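PDB 4MTS: lactoylglutathione lyase from Pseudomonas aeruginosa, which belongs to the glyoxalase/bleomycin resistance/dioxygenase superfamily of beta-alpha-beta-beta-beta proteins and binds nickel and zinc ions. Local coordinates for residues A[31-36]-A[59-64]; A[84-89]-A[97-102]. One frame throughout, in Å; residues are numbered along the deposited sequence.

Contacts 1 and 2 are associated with different beta sheets of one chain, on opposite sides of its centre. Their centres are about 32 Å apart and their nearest atoms about 18 Å, so neither touches the other, and along the sequence the first closes before the second opens. Contact 1 joins the ends of two strands in the sheet that supplies zinc ligands His-5 and Glu-56; the side chain of Tyr-34 comes within about 9 Å of a bound zinc ion. Contact 2 sets helix 82-91 against the strand region 95-102, in the part of the chain whose His-74 and Glu-122 bind nickel. Both show how a single side chain can join segments that share no hydrogen bond.

Contact 1 (A[31-36]-A[59-64]); sequences RRDYPE and HNWDRD
Aromatic packing at the protein surface joins residues 31-36 to residues 59-64, where strands 27-34 and 54-60 run out on either side of strand 39-45. The six-membered ring of Trp-61 makes the whole contact. With CG beside its backbone N (chi1 -57°), the indole reaches across to the end of strand 27-34 and places CH2 3.4 Å from Pro-35 CA. Pro-35 CB adds an apolar touch 3.8 Å from Trp-61 CH2. CB of Asp-33 sits at the edge, near the indole plane, 4.1 Å from CZ2 of Trp-61. Over one face stands the Tyr-34 carbonyl oxygen, displaced toward the rim. The strand order 1-4-3-2 of this sheet suits the beta-alpha-beta-beta-beta fold of the superfamily, and Trp-61 follows its fourth strand, inside a type I beta turn from Asn-60 to Arg-63. Thr-40 OG1, on the intervening strand, hydrogen-bonds both Trp-61 NE1 and Asp-33 OD1. Arg-31 fixes the rotation of the Asp-33 carboxylate with a two-bond salt bridge near the guanidinium plane: NE reaches OD2 of Asp-33 at 2.8 Å, and NH2 reaches OD1 at 2.9 Å, both on syn lone pairs. The Tyr-34 side chain, leading away from the indole, packs on Gln-104 of the second subunit.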
loop_
_atom_site.group_PDB
_atom_site.type_symbol
_atom_site.label_atom_id
_atom_site.label_comp_id
_atom_site.label_asym_id
_atom_site.label_seq_id
_atom_site.Cartn_x
_atom_site.Cartn_y
_atom_site.Cartn_z
ATOM N N ARG A 31 6.681 16.939 1.627
ATOM C CA ARG A 31 7.421 16.660 0.405
ATOM C C ARG A 31 8.902 16.969 0.704
ATOM O O ARG A 31 9.180 17.920 1.436
ATOM C CB ARG A 31 6.888 17.460 -0.790
ATOM C CG ARG A 31 7.806 17.416 -1.997
ATOM C CD ARG A 31 7.156 18.053 -3.233
ATOM N NE ARG A 31 8.178 18.136 -4.289
ATOM C CZ ARG A 31 7.925 18.190 -5.589
ATOM N NH1 ARG A 31 6.669 18.213 -6.030
ATOM N NH2 ARG A 31 8.922 18.196 -6.463
ATOM N N ARG A 32 9.817 16.141 0.196
ATOM C CA ARG A 32 11.257 16.311 0.388
ATOM C C ARG A 32 11.953 16.029 -0.948
ATOM O O ARG A 32 11.755 14.958 -1.524
ATOM C CB ARG A 32 11.801 15.378 1.496
ATOM C CG ARG A 32 11.201 15.579 2.910
ATOM C CD ARG A 32 11.694 16.856 3.623
ATOM N NE ARG A 32 11.083 16.975 4.957
ATOM C CZ ARG A 32 9.951 17.621 5.248
ATOM N NH1 ARG A 32 9.267 18.232 4.300
ATOM N NH2 ARG A 32 9.490 17.639 6.494
ATOM N N ASP A 33 12.746 17.005 -1.456
ATOM C CA ASP A 33 13.498 16.888 -2.725
ATOM C C ASP A 33 14.988 16.932 -2.353
ATOM O O ASP A 33 15.426 17.879 -1.719
ATOM C CB ASP A 33 13.185 18.046 -3.688
ATOM C CG ASP A 33 11.790 18.044 -4.275
ATOM O OD1 ASP A 33 11.663 17.801 -5.478
ATOM O OD2 ASP A 33 10.828 18.332 -3.528
ATOM N N TYR A 34 15.733 15.876 -2.666
ATOM C CA TYR A 34 17.149 15.751 -2.300
ATOM C C TYR A 34 18.040 15.834 -3.537
ATOM O O TYR A 34 18.216 14.820 -4.218
ATOM C CB TYR A 34 17.412 14.411 -1.601
ATOM C CG TYR A 34 16.563 14.211 -0.377
ATOM C CD1 TYR A 34 16.914 14.791 0.838
ATOM C CD2 TYR A 34 15.381 13.486 -0.439
ATOM C CE1 TYR A 34 16.146 14.590 1.977
ATOM C CE2 TYR A 34 14.578 13.316 0.684
ATOM C CZ TYR A 34 14.981 13.849 1.898
ATOM O OH TYR A 34 14.167 13.735 2.994
ATOM N N PRO A 35 18.651 17.003 -3.817
ATOM C CA PRO A 35 19.546 17.089 -4.990
ATOM C C PRO A 35 20.778 16.194 -4.850
ATOM O O PRO A 35 21.311 15.717 -5.855
ATOM C CB PRO A 35 19.877 18.593 -5.097
ATOM C CG PRO A 35 19.607 19.160 -3.765
ATOM C CD PRO A 35 18.526 18.302 -3.111
ATOM N N GLU A 36 21.182 15.889 -3.597
ATOM C CA GLU A 36 22.308 14.979 -3.334
ATOM C C GLU A 36 21.969 13.522 -3.762
ATOM O O GLU A 36 22.824 12.830 -4.300
ATOM C CB GLU A 36 22.764 15.078 -1.856
ATOM C CG GLU A 36 23.301 16.456 -1.515
ATOM C CD GLU A 36 23.706 16.676 -0.073
ATOM O OE1 GLU A 36 24.844 16.298 0.287
ATOM O OE2 GLU A 36 22.905 17.271 0.684
ATOM N N HIS A 59 9.983 9.731 -6.708
ATOM C CA HIS A 59 10.346 10.019 -8.084
ATOM C C HIS A 59 11.852 10.175 -8.138
ATOM O O HIS A 59 12.391 11.036 -7.456
ATOM C CB HIS A 59 9.624 11.304 -8.580
ATOM C CG HIS A 59 10.101 11.757 -9.914
ATOM N ND1 HIS A 59 10.682 13.005 -10.078
ATOM C CD2 HIS A 59 10.155 11.090 -11.093
ATOM C CE1 HIS A 59 11.018 13.082 -11.357
ATOM N NE2 HIS A 59 10.750 11.956 -12.003
ATOM N N ASN A 60 12.528 9.312 -8.910
ATOM C CA ASN A 60 13.974 9.352 -9.127
ATOM C C ASN A 60 14.119 10.277 -10.330
ATOM O O ASN A 60 13.486 10.035 -11.370
ATOM C CB ASN A 60 14.485 7.922 -9.424
ATOM C CG ASN A 60 14.362 7.007 -8.223
ATOM O OD1 ASN A 60 15.047 7.194 -7.204
ATOM N ND2 ASN A 60 13.461 6.011 -8.301
ATOM N N TRP A 61 14.851 11.399 -10.166
ATOM C CA TRP A 61 14.972 12.431 -11.186
ATOM C C TRP A 61 15.498 11.929 -12.511
ATOM O O TRP A 61 15.167 12.509 -13.551
ATOM C CB TRP A 61 15.870 13.585 -10.696
ATOM C CG TRP A 61 15.403 14.223 -9.425
ATOM C CD1 TRP A 61 14.228 13.992 -8.763
ATOM C CD2 TRP A 61 16.056 15.275 -8.723
ATOM N NE1 TRP A 61 14.131 14.822 -7.671
ATOM C CE2 TRP A 61 15.242 15.609 -7.612
ATOM C CE3 TRP A 61 17.245 15.985 -8.927
ATOM C CZ2 TRP A 61 15.598 16.600 -6.692
ATOM C CZ3 TRP A 61 17.615 16.940 -7.992
ATOM C CH2 TRP A 61 16.780 17.260 -6.910
ATOM N N ASP A 62 16.355 10.917 -12.474
ATOM C CA ASP A 62 16.957 10.388 -13.696
ATOM C C ASP A 62 16.265 9.159 -14.302
ATOM O O ASP A 62 16.764 8.616 -15.287
ATOM C CB ASP A 62 18.477 10.217 -13.530
ATOM C CG ASP A 62 19.132 11.473 -12.964
ATOM O OD1 ASP A 62 19.701 11.395 -11.855
ATOM O OD2 ASP A 62 18.972 12.542 -13.567
ATOM N N ARG A 63 15.121 8.728 -13.724
ATOM C CA ARG A 63 14.289 7.611 -14.236
ATOM C C ARG A 63 13.108 8.230 -14.965
ATOM O O ARG A 63 12.615 9.272 -14.535
ATOM C CB ARG A 63 13.745 6.722 -13.090
ATOM C CG ARG A 63 14.761 5.779 -12.438
ATOM C CD ARG A 63 15.186 4.605 -13.305
ATOM N NE ARG A 63 14.096 3.672 -13.622
ATOM C CZ ARG A 63 13.834 2.565 -12.937
ATOM N NH1 ARG A 63 14.538 2.264 -11.852
ATOM N NH2 ARG A 63 12.859 1.760 -13.319
ATOM N N ASP A 64 12.645 7.602 -16.047
ATOM C CA ASP A 64 11.542 8.132 -16.853
ATOM C C ASP A 64 10.261 7.321 -16.731
ATOM O O ASP A 64 9.243 7.648 -17.354
ATOM C CB ASP A 64 11.961 8.207 -18.338
ATOM C CG ASP A 64 13.040 9.215 -18.671
ATOM O OD1 ASP A 64 12.959 10.365 -18.169
ATOM O OD2 ASP A 64 13.936 8.877 -19.480
#

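Contact 2 (A[84-89]-A[97-102]); sequences VTCARA and TREAGL
Cys-86, on the buried side of helix 82-91, carries the packing against residues 97-102. Its CB lies 3.5 Å from OE1 of Glu-99, while SG passes 3.9 Å from Ala-100 N and lies 4.4 Å from CB of Ala-100. The carboxylate of Glu-99 gets there because the chain, with CG anti to its backbone N (chi1 174°), folds back at chi2 (58°), which brings OE1 alongside the cysteine. No hydrogen bond spans the two segments. Glu-99 OE1 has its partner outside, a salt bridge to Arg-90 NH2 that would favour the charged carboxylate; Ala-100 N is buried here and has no partner in the model. Within residues 97-102, Arg-98 reaches forward along its own chain, its NH2 meeting O of Leu-102 at 2.8 Å from well above the carbonyl plane; a weak bond from NH1 to the oxygen of Gly-101 accompanies it. In backbone terms, Thr-97 and Arg-98 both face Phe-112 in a classic beta bulge. Helix 82-91 packs against the edge strand 95-99 and the residues after it and also reaches strand 109-114 beside it, where Cys-86 meets Ala-111; Ala-100 packs on Ala-82 and Ala-83 at the start of the helix.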
loop_
_atom_site.group_PDB
_atom_site.type_symbol
_atom_site.label_atom_id
_atom_site.label_comp_id
_atom_site.label_asym_id
_atom_site.label_seq_id
_atom_site.Cartn_x
_atom_site.Cartn_y
_atom_site.Cartn_z
ATOM N N VAL A 84 -20.124 9.474 -7.544
ATOM C CA VAL A 84 -19.715 10.891 -7.510
ATOM C C VAL A 84 -18.175 11.012 -7.665
ATOM O O VAL A 84 -17.697 11.806 -8.477
ATOM C CB VAL A 84 -20.261 11.607 -6.255
ATOM C CG1 VAL A 84 -19.575 12.956 -6.043
ATOM C CG2 VAL A 84 -21.781 11.785 -6.349
ATOM N N THR A 85 -17.415 10.205 -6.918
ATOM C CA THR A 85 -15.946 10.219 -7.054
ATOM C C THR A 85 -15.515 9.822 -8.483
ATOM O O THR A 85 -14.620 10.460 -9.034
ATOM C CB THR A 85 -15.293 9.432 -5.925
ATOM O OG1 THR A 85 -15.845 9.916 -4.715
ATOM C CG2 THR A 85 -13.762 9.618 -5.870
ATOM N N CYS A 86 -16.183 8.806 -9.108
ATOM C CA CYS A 86 -15.888 8.395 -10.483
ATOM C C CYS A 86 -16.117 9.521 -11.464
ATOM O O CYS A 86 -15.308 9.722 -12.366
ATOM C CB CYS A 86 -16.721 7.177 -10.870
ATOM S SG CYS A 86 -16.173 5.642 -10.094
ATOM N N ALA A 87 -17.279 10.181 -11.349
ATOM C CA ALA A 87 -17.699 11.269 -12.232
ATOM C C ALA A 87 -16.697 12.447 -12.134
ATOM O O ALA A 87 -16.384 13.057 -13.156
ATOM C CB ALA A 87 -19.107 11.719 -11.851
ATOM N N ARG A 88 -16.155 12.704 -10.917
ATOM C CA ARG A 88 -15.139 13.748 -10.662
ATOM C C ARG A 88 -13.844 13.364 -11.409
ATOM O O ARG A 88 -13.312 14.178 -12.168
ATOM C CB ARG A 88 -14.907 13.931 -9.156
ATOM C CG ARG A 88 -13.947 15.071 -8.790
ATOM C CD ARG A 88 -13.688 15.136 -7.295
ATOM N NE ARG A 88 -12.599 16.058 -6.963
ATOM C CZ ARG A 88 -12.739 17.179 -6.258
ATOM N NH1 ARG A 88 -13.930 17.533 -5.789
ATOM N NH2 ARG A 88 -11.688 17.952 -6.012
ATOM N N ALA A 89 -13.367 12.110 -11.237
ATOM C CA ALA A 89 -12.176 11.612 -11.947
ATOM C C ALA A 89 -12.349 11.740 -13.447
ATOM O O ALA A 89 -11.464 12.260 -14.121
ATOM C CB ALA A 89 -11.916 10.149 -11.590
ATOM N N THR A 97 -11.633 2.595 -14.480
ATOM C CA THR A 97 -11.507 1.264 -15.093
ATOM C C THR A 97 -12.697 0.373 -14.804
ATOM O O THR A 97 -12.914 -0.578 -15.549
ATOM C CB THR A 97 -10.186 0.594 -14.756
ATOM O OG1 THR A 97 -10.071 0.521 -13.342
ATOM C CG2 THR A 97 -8.996 1.331 -15.362
ATOM N N ARG A 98 -13.453 0.679 -13.726
ATOM C CA ARG A 98 -14.677 -0.003 -13.316
ATOM C C ARG A 98 -15.535 1.008 -12.593
ATOM O O ARG A 98 -15.161 1.477 -11.507
ATOM C CB ARG A 98 -14.383 -1.249 -12.435
ATOM C CG ARG A 98 -15.641 -2.000 -12.028
ATOM C CD ARG A 98 -15.413 -2.979 -10.897
ATOM N NE ARG A 98 -16.566 -3.867 -10.696
ATOM C CZ ARG A 98 -17.646 -3.569 -9.973
ATOM N NH1 ARG A 98 -17.756 -2.384 -9.384
ATOM N NH2 ARG A 98 -18.627 -4.451 -9.844
ATOM N N GLU A 99 -16.691 1.365 -13.217
ATOM C CA GLU A 99 -17.665 2.312 -12.707
ATOM C C GLU A 99 -18.302 1.741 -11.465
ATOM O O GLU A 99 -18.505 0.526 -11.373
ATOM C CB GLU A 99 -18.759 2.604 -13.790
ATOM C CG GLU A 99 -19.931 3.484 -13.336
ATOM C CD GLU A 99 -19.555 4.863 -12.816
ATOM O OE1 GLU A 99 -18.532 5.411 -13.287
ATOM O OE2 GLU A 99 -20.249 5.378 -11.909
ATOM N N ALA A 100 -18.634 2.617 -10.522
ATOM C CA ALA A 100 -19.341 2.322 -9.282
ATOM C C ALA A 100 -20.549 1.401 -9.511
ATOM O O ALA A 100 -21.369 1.629 -10.416
ATOM C CB ALA A 100 -19.813 3.612 -8.650
ATOM N N GLY A 101 -20.608 0.348 -8.718
ATOM C CA GLY A 101 -21.660 -0.659 -8.788
ATOM C C GLY A 101 -21.402 -1.742 -7.772
ATOM O O GLY A 101 -20.342 -1.749 -7.143
ATOM N N LEU A 102 -22.352 -2.671 -7.594
ATOM C CA LEU A 102 -22.146 -3.737 -6.607
ATOM C C LEU A 102 -21.024 -4.675 -7.021
ATOM O O LEU A 102 -20.870 -4.954 -8.209
ATOM C CB LEU A 102 -23.443 -4.509 -6.293
ATOM C CG LEU A 102 -24.595 -3.717 -5.638
ATOM C CD1 LEU A 102 -25.789 -4.625 -5.349
ATOM C CD2 LEU A 102 -24.188 -3.111 -4.321
#